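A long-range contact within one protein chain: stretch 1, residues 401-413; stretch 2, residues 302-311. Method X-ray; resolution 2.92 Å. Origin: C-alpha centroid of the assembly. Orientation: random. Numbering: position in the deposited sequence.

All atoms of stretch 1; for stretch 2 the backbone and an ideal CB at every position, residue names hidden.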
# COMPACT_ATOMS: atom_id res chain seq x y z
N PRO B 401 -1.39 -20.24 -49.93
CA PRO B 401 -1.19 -19.69 -51.27
C PRO B 401 -0.82 -18.22 -51.08
O PRO B 401 -1.62 -17.31 -51.29
CB PRO B 401 -2.56 -19.89 -51.92
CG PRO B 401 -3.55 -20.11 -50.75
CD PRO B 401 -2.76 -19.96 -49.48
N ALA B 402 0.44 -18.01 -50.67
CA ALA B 402 0.84 -16.73 -50.08
C ALA B 402 0.34 -15.54 -50.89
O ALA B 402 -0.23 -14.60 -50.34
CB ALA B 402 2.36 -16.68 -49.96
N GLN B 403 0.56 -15.57 -52.19
CA GLN B 403 0.18 -14.45 -53.04
C GLN B 403 -1.10 -14.65 -53.83
O GLN B 403 -1.52 -13.71 -54.51
CB GLN B 403 1.31 -14.11 -54.01
CG GLN B 403 1.50 -15.10 -55.19
CD GLN B 403 0.48 -14.98 -56.31
OE1 GLN B 403 0.36 -13.93 -56.94
NE2 GLN B 403 -0.21 -16.08 -56.60
N LEU B 404 -1.73 -15.83 -53.78
CA LEU B 404 -2.74 -16.14 -54.80
C LEU B 404 -3.85 -15.10 -54.85
O LEU B 404 -4.66 -15.13 -55.79
CB LEU B 404 -3.29 -17.56 -54.59
CG LEU B 404 -2.49 -18.63 -55.38
CD1 LEU B 404 -1.05 -18.81 -54.87
CD2 LEU B 404 -3.22 -19.97 -55.47
N ALA B 405 -3.88 -14.19 -53.89
CA ALA B 405 -4.48 -12.87 -54.03
C ALA B 405 -4.15 -12.28 -55.38
O ALA B 405 -5.02 -12.17 -56.25
CB ALA B 405 -3.94 -11.92 -52.95
N SER B 406 -2.85 -12.00 -55.58
CA SER B 406 -2.41 -10.93 -56.46
C SER B 406 -3.10 -10.94 -57.81
O SER B 406 -3.55 -9.90 -58.29
CB SER B 406 -0.89 -10.99 -56.63
OG SER B 406 -0.51 -11.62 -57.84
N ILE B 407 -3.17 -12.11 -58.47
CA ILE B 407 -3.87 -12.17 -59.75
C ILE B 407 -5.32 -12.66 -59.65
O ILE B 407 -6.09 -12.47 -60.60
CB ILE B 407 -3.06 -13.00 -60.77
CG1 ILE B 407 -1.58 -12.66 -60.61
CG2 ILE B 407 -3.46 -12.66 -62.20
CD1 ILE B 407 -0.64 -13.52 -61.41
N LEU B 408 -5.73 -13.24 -58.52
CA LEU B 408 -7.15 -13.24 -58.21
C LEU B 408 -7.58 -11.82 -57.86
O LEU B 408 -8.65 -11.36 -58.26
CB LEU B 408 -7.45 -14.20 -57.05
CG LEU B 408 -8.84 -14.83 -56.94
CD1 LEU B 408 -8.84 -15.97 -55.93
CD2 LEU B 408 -9.91 -13.81 -56.57
N GLU B 409 -6.72 -11.12 -57.12
CA GLU B 409 -6.80 -9.68 -56.96
C GLU B 409 -6.82 -8.96 -58.31
O GLU B 409 -7.59 -8.01 -58.50
CB GLU B 409 -5.62 -9.22 -56.10
CG GLU B 409 -5.33 -7.75 -56.08
CD GLU B 409 -6.40 -6.97 -55.39
OE1 GLU B 409 -7.52 -7.48 -55.27
OE2 GLU B 409 -6.12 -5.85 -54.97
N GLU B 410 -5.98 -9.41 -59.26
CA GLU B 410 -5.82 -8.75 -60.56
C GLU B 410 -7.04 -8.90 -61.46
O GLU B 410 -7.05 -8.35 -62.57
CB GLU B 410 -4.58 -9.29 -61.27
CG GLU B 410 -3.91 -8.31 -62.21
CD GLU B 410 -2.41 -8.54 -62.26
OE1 GLU B 410 -1.97 -9.61 -61.79
OE2 GLU B 410 -1.69 -7.66 -62.76
N ALA B 411 -8.08 -9.59 -60.99
CA ALA B 411 -9.35 -9.77 -61.68
C ALA B 411 -10.13 -8.47 -61.57
O ALA B 411 -11.36 -8.43 -61.70
CB ALA B 411 -10.13 -10.95 -61.11
N LEU B 412 -9.39 -7.43 -61.20
CA LEU B 412 -9.75 -6.02 -61.22
C LEU B 412 -9.54 -5.39 -62.62
O LEU B 412 -9.59 -4.17 -62.75
CB LEU B 412 -8.94 -5.31 -60.13
CG LEU B 412 -8.53 -3.85 -59.95
CD1 LEU B 412 -9.75 -3.03 -59.66
CD2 LEU B 412 -7.54 -3.76 -58.81
N CYS B 413 -9.28 -6.20 -63.65
CA CYS B 413 -8.90 -5.74 -64.99
C CYS B 413 -10.06 -5.09 -65.78
O CYS B 413 -9.90 -4.84 -66.97
CB CYS B 413 -8.21 -6.87 -65.80
SG CYS B 413 -8.88 -8.54 -66.06
N UNK B 302 6.03 -9.75 -50.44
CA UNK B 302 5.56 -10.68 -51.46
C UNK B 302 4.65 -10.00 -52.48
O UNK B 302 4.95 -9.96 -53.68
CB UNK B 302 4.82 -11.85 -50.80
N UNK B 303 3.52 -9.46 -52.01
CA UNK B 303 2.49 -8.94 -52.91
C UNK B 303 2.93 -7.69 -53.65
O UNK B 303 2.47 -7.44 -54.78
CB UNK B 303 1.21 -8.64 -52.12
N UNK B 304 3.80 -6.88 -53.05
CA UNK B 304 4.06 -5.54 -53.57
C UNK B 304 5.02 -5.59 -54.75
O UNK B 304 4.82 -4.89 -55.75
CB UNK B 304 4.63 -4.64 -52.47
N UNK B 305 6.06 -6.42 -54.68
CA UNK B 305 6.95 -6.58 -55.82
C UNK B 305 6.26 -7.29 -56.98
O UNK B 305 6.62 -7.06 -58.14
CB UNK B 305 8.20 -7.35 -55.40
N UNK B 306 5.29 -8.15 -56.69
CA UNK B 306 4.72 -8.99 -57.73
C UNK B 306 3.69 -8.23 -58.55
O UNK B 306 3.48 -8.54 -59.73
CB UNK B 306 4.09 -10.24 -57.12
N UNK B 307 3.03 -7.24 -57.94
CA UNK B 307 2.14 -6.32 -58.64
C UNK B 307 2.63 -4.89 -58.43
O UNK B 307 2.05 -4.14 -57.63
CB UNK B 307 0.70 -6.48 -58.15
N UNK B 308 3.65 -4.48 -59.17
CA UNK B 308 4.15 -3.10 -59.07
C UNK B 308 3.19 -2.03 -59.60
O UNK B 308 3.41 -0.85 -59.30
CB UNK B 308 5.47 -2.99 -59.83
N UNK B 309 2.17 -2.38 -60.38
CA UNK B 309 1.24 -1.38 -60.90
C UNK B 309 0.32 -0.82 -59.83
O UNK B 309 -0.24 0.27 -60.01
CB UNK B 309 0.40 -1.98 -62.03
N UNK B 310 0.14 -1.54 -58.72
CA UNK B 310 -0.84 -1.19 -57.70
C UNK B 310 -0.20 -0.28 -56.65
O UNK B 310 0.85 -0.61 -56.10
CB UNK B 310 -1.41 -2.45 -57.05
N UNK B 311 -0.84 0.86 -56.39
CA UNK B 311 -0.40 1.74 -55.30
C UNK B 311 -0.75 1.09 -53.97
O UNK B 311 -1.83 0.51 -53.81
CB UNK B 311 -1.04 3.12 -55.41

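Position 302 is helical, and its CA-to-CB bond points toward stretch 1, but the ideal CB still lies 5.3 Å from Gln 403 CB. A small or medium side chain would fit without crowding. The residue is Thr 302; its OG1 is hydrogen-bonded elsewhere in the structure.

At position 303 the CA atoms of the two stretches come nearest, 6.0 Å from the CA of Gln 403, yet CA-to-CB points sideways and the ideal CB touches nothing. Only a side chain long enough to turn back could use the turn at Ala 402 and Gln 403, and Leu, Met or Ile would all be reasonable. Leu 303 does so with chi1 m and chi2 t: its CD2 packs 3.6 Å from Gln 403 CA and 4.1 Å from Ala 402 O.

Positions 304 and 305 are out of reach; they hold Val 304 and Gln 305.

Position 306 points toward stretch 1, with its ideal CB 4.9 Å from Ser 406 OG and 5.2 Å from Gln 403 OE1. Those two atoms already hydrogen-bond to each other, OG to OE1 at 2.6 Å, so a small residue such as Ala, Ser or Thr suffices. The OG of Ser 306 lies 4.3 Å from Ser 406 CB and 2.9 Å from Leu 303 O in its own helix.

Position 307 leaves helical angles at -123/79 and aims toward stretch 1, its ideal CB 5.0 Å from Ser 406 CB and 5.3 Å from Glu 410 OE2. A branched apolar chain could fill this space, while a basic one could exploit the carboxylate. Leu 307 takes the apolar course: CD1 lies 3.4 Å from Ser 406 CB, and CD2 comes within 3.1 Å of Glu 410 OE1. It loses more area to the contact than any other residue here.

Position 308, out of reach in a type I turn, has a phi of -69° that admits proline; it is Pro 308.

Position 309 points toward stretch 1 but starts far from it, so a long polar or basic chain is needed to approach the Glu 410 carboxylate. Gln 309 folds back with chi1 p and chi2 m, placing NE2 2.8 Å from Glu 410 OE2.

Position 310 closes the turn, facing Glu 409 and Leu 412 from a distance; Leu, Met or Phe could span it. Leu 310 sets CD1 4.2 Å from Leu 412 CD2 and CD2 3.8 Å from Glu 409 OE2.

Position 311 is out of reach; it is Val 311.

Stretch 2, residues 302-311: TLVQSLPQLV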
# COMPACT_ATOMS: atom_id res chain seq x y z
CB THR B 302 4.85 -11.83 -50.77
OG1 THR B 302 3.63 -11.35 -50.21
CG2 THR B 302 5.72 -12.35 -49.63
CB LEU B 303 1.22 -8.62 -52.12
CG LEU B 303 0.54 -9.74 -51.34
CD1 LEU B 303 -0.82 -9.28 -50.83
CD2 LEU B 303 0.43 -11.00 -52.18
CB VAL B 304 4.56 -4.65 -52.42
CG1 VAL B 304 5.81 -5.21 -51.82
CG2 VAL B 304 4.78 -3.22 -52.88
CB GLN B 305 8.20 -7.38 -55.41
CG GLN B 305 8.07 -8.86 -55.76
CD GLN B 305 9.36 -9.64 -55.76
OE1 GLN B 305 9.81 -10.14 -54.73
NE2 GLN B 305 9.95 -9.79 -56.94
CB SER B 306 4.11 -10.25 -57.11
OG SER B 306 3.19 -9.91 -56.09
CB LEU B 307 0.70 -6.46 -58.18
CG LEU B 307 0.15 -7.85 -58.07
CD1 LEU B 307 -0.98 -7.67 -57.11
CD2 LEU B 307 -0.30 -8.36 -59.44
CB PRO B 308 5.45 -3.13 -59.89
CG PRO B 308 5.29 -4.31 -60.81
CD PRO B 308 4.48 -5.31 -60.06
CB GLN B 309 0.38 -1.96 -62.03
CG GLN B 309 -0.41 -3.25 -61.70
CD GLN B 309 0.47 -4.47 -61.59
OE1 GLN B 309 1.50 -4.44 -60.93
NE2 GLN B 309 0.07 -5.55 -62.23
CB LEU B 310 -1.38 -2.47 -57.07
CG LEU B 310 -2.81 -2.53 -56.53
CD1 LEU B 310 -3.82 -2.31 -57.65
CD2 LEU B 310 -3.04 -3.88 -55.85
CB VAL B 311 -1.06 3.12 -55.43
CG1 VAL B 311 -0.57 4.05 -54.33
CG2 VAL B 311 -0.78 3.72 -56.81
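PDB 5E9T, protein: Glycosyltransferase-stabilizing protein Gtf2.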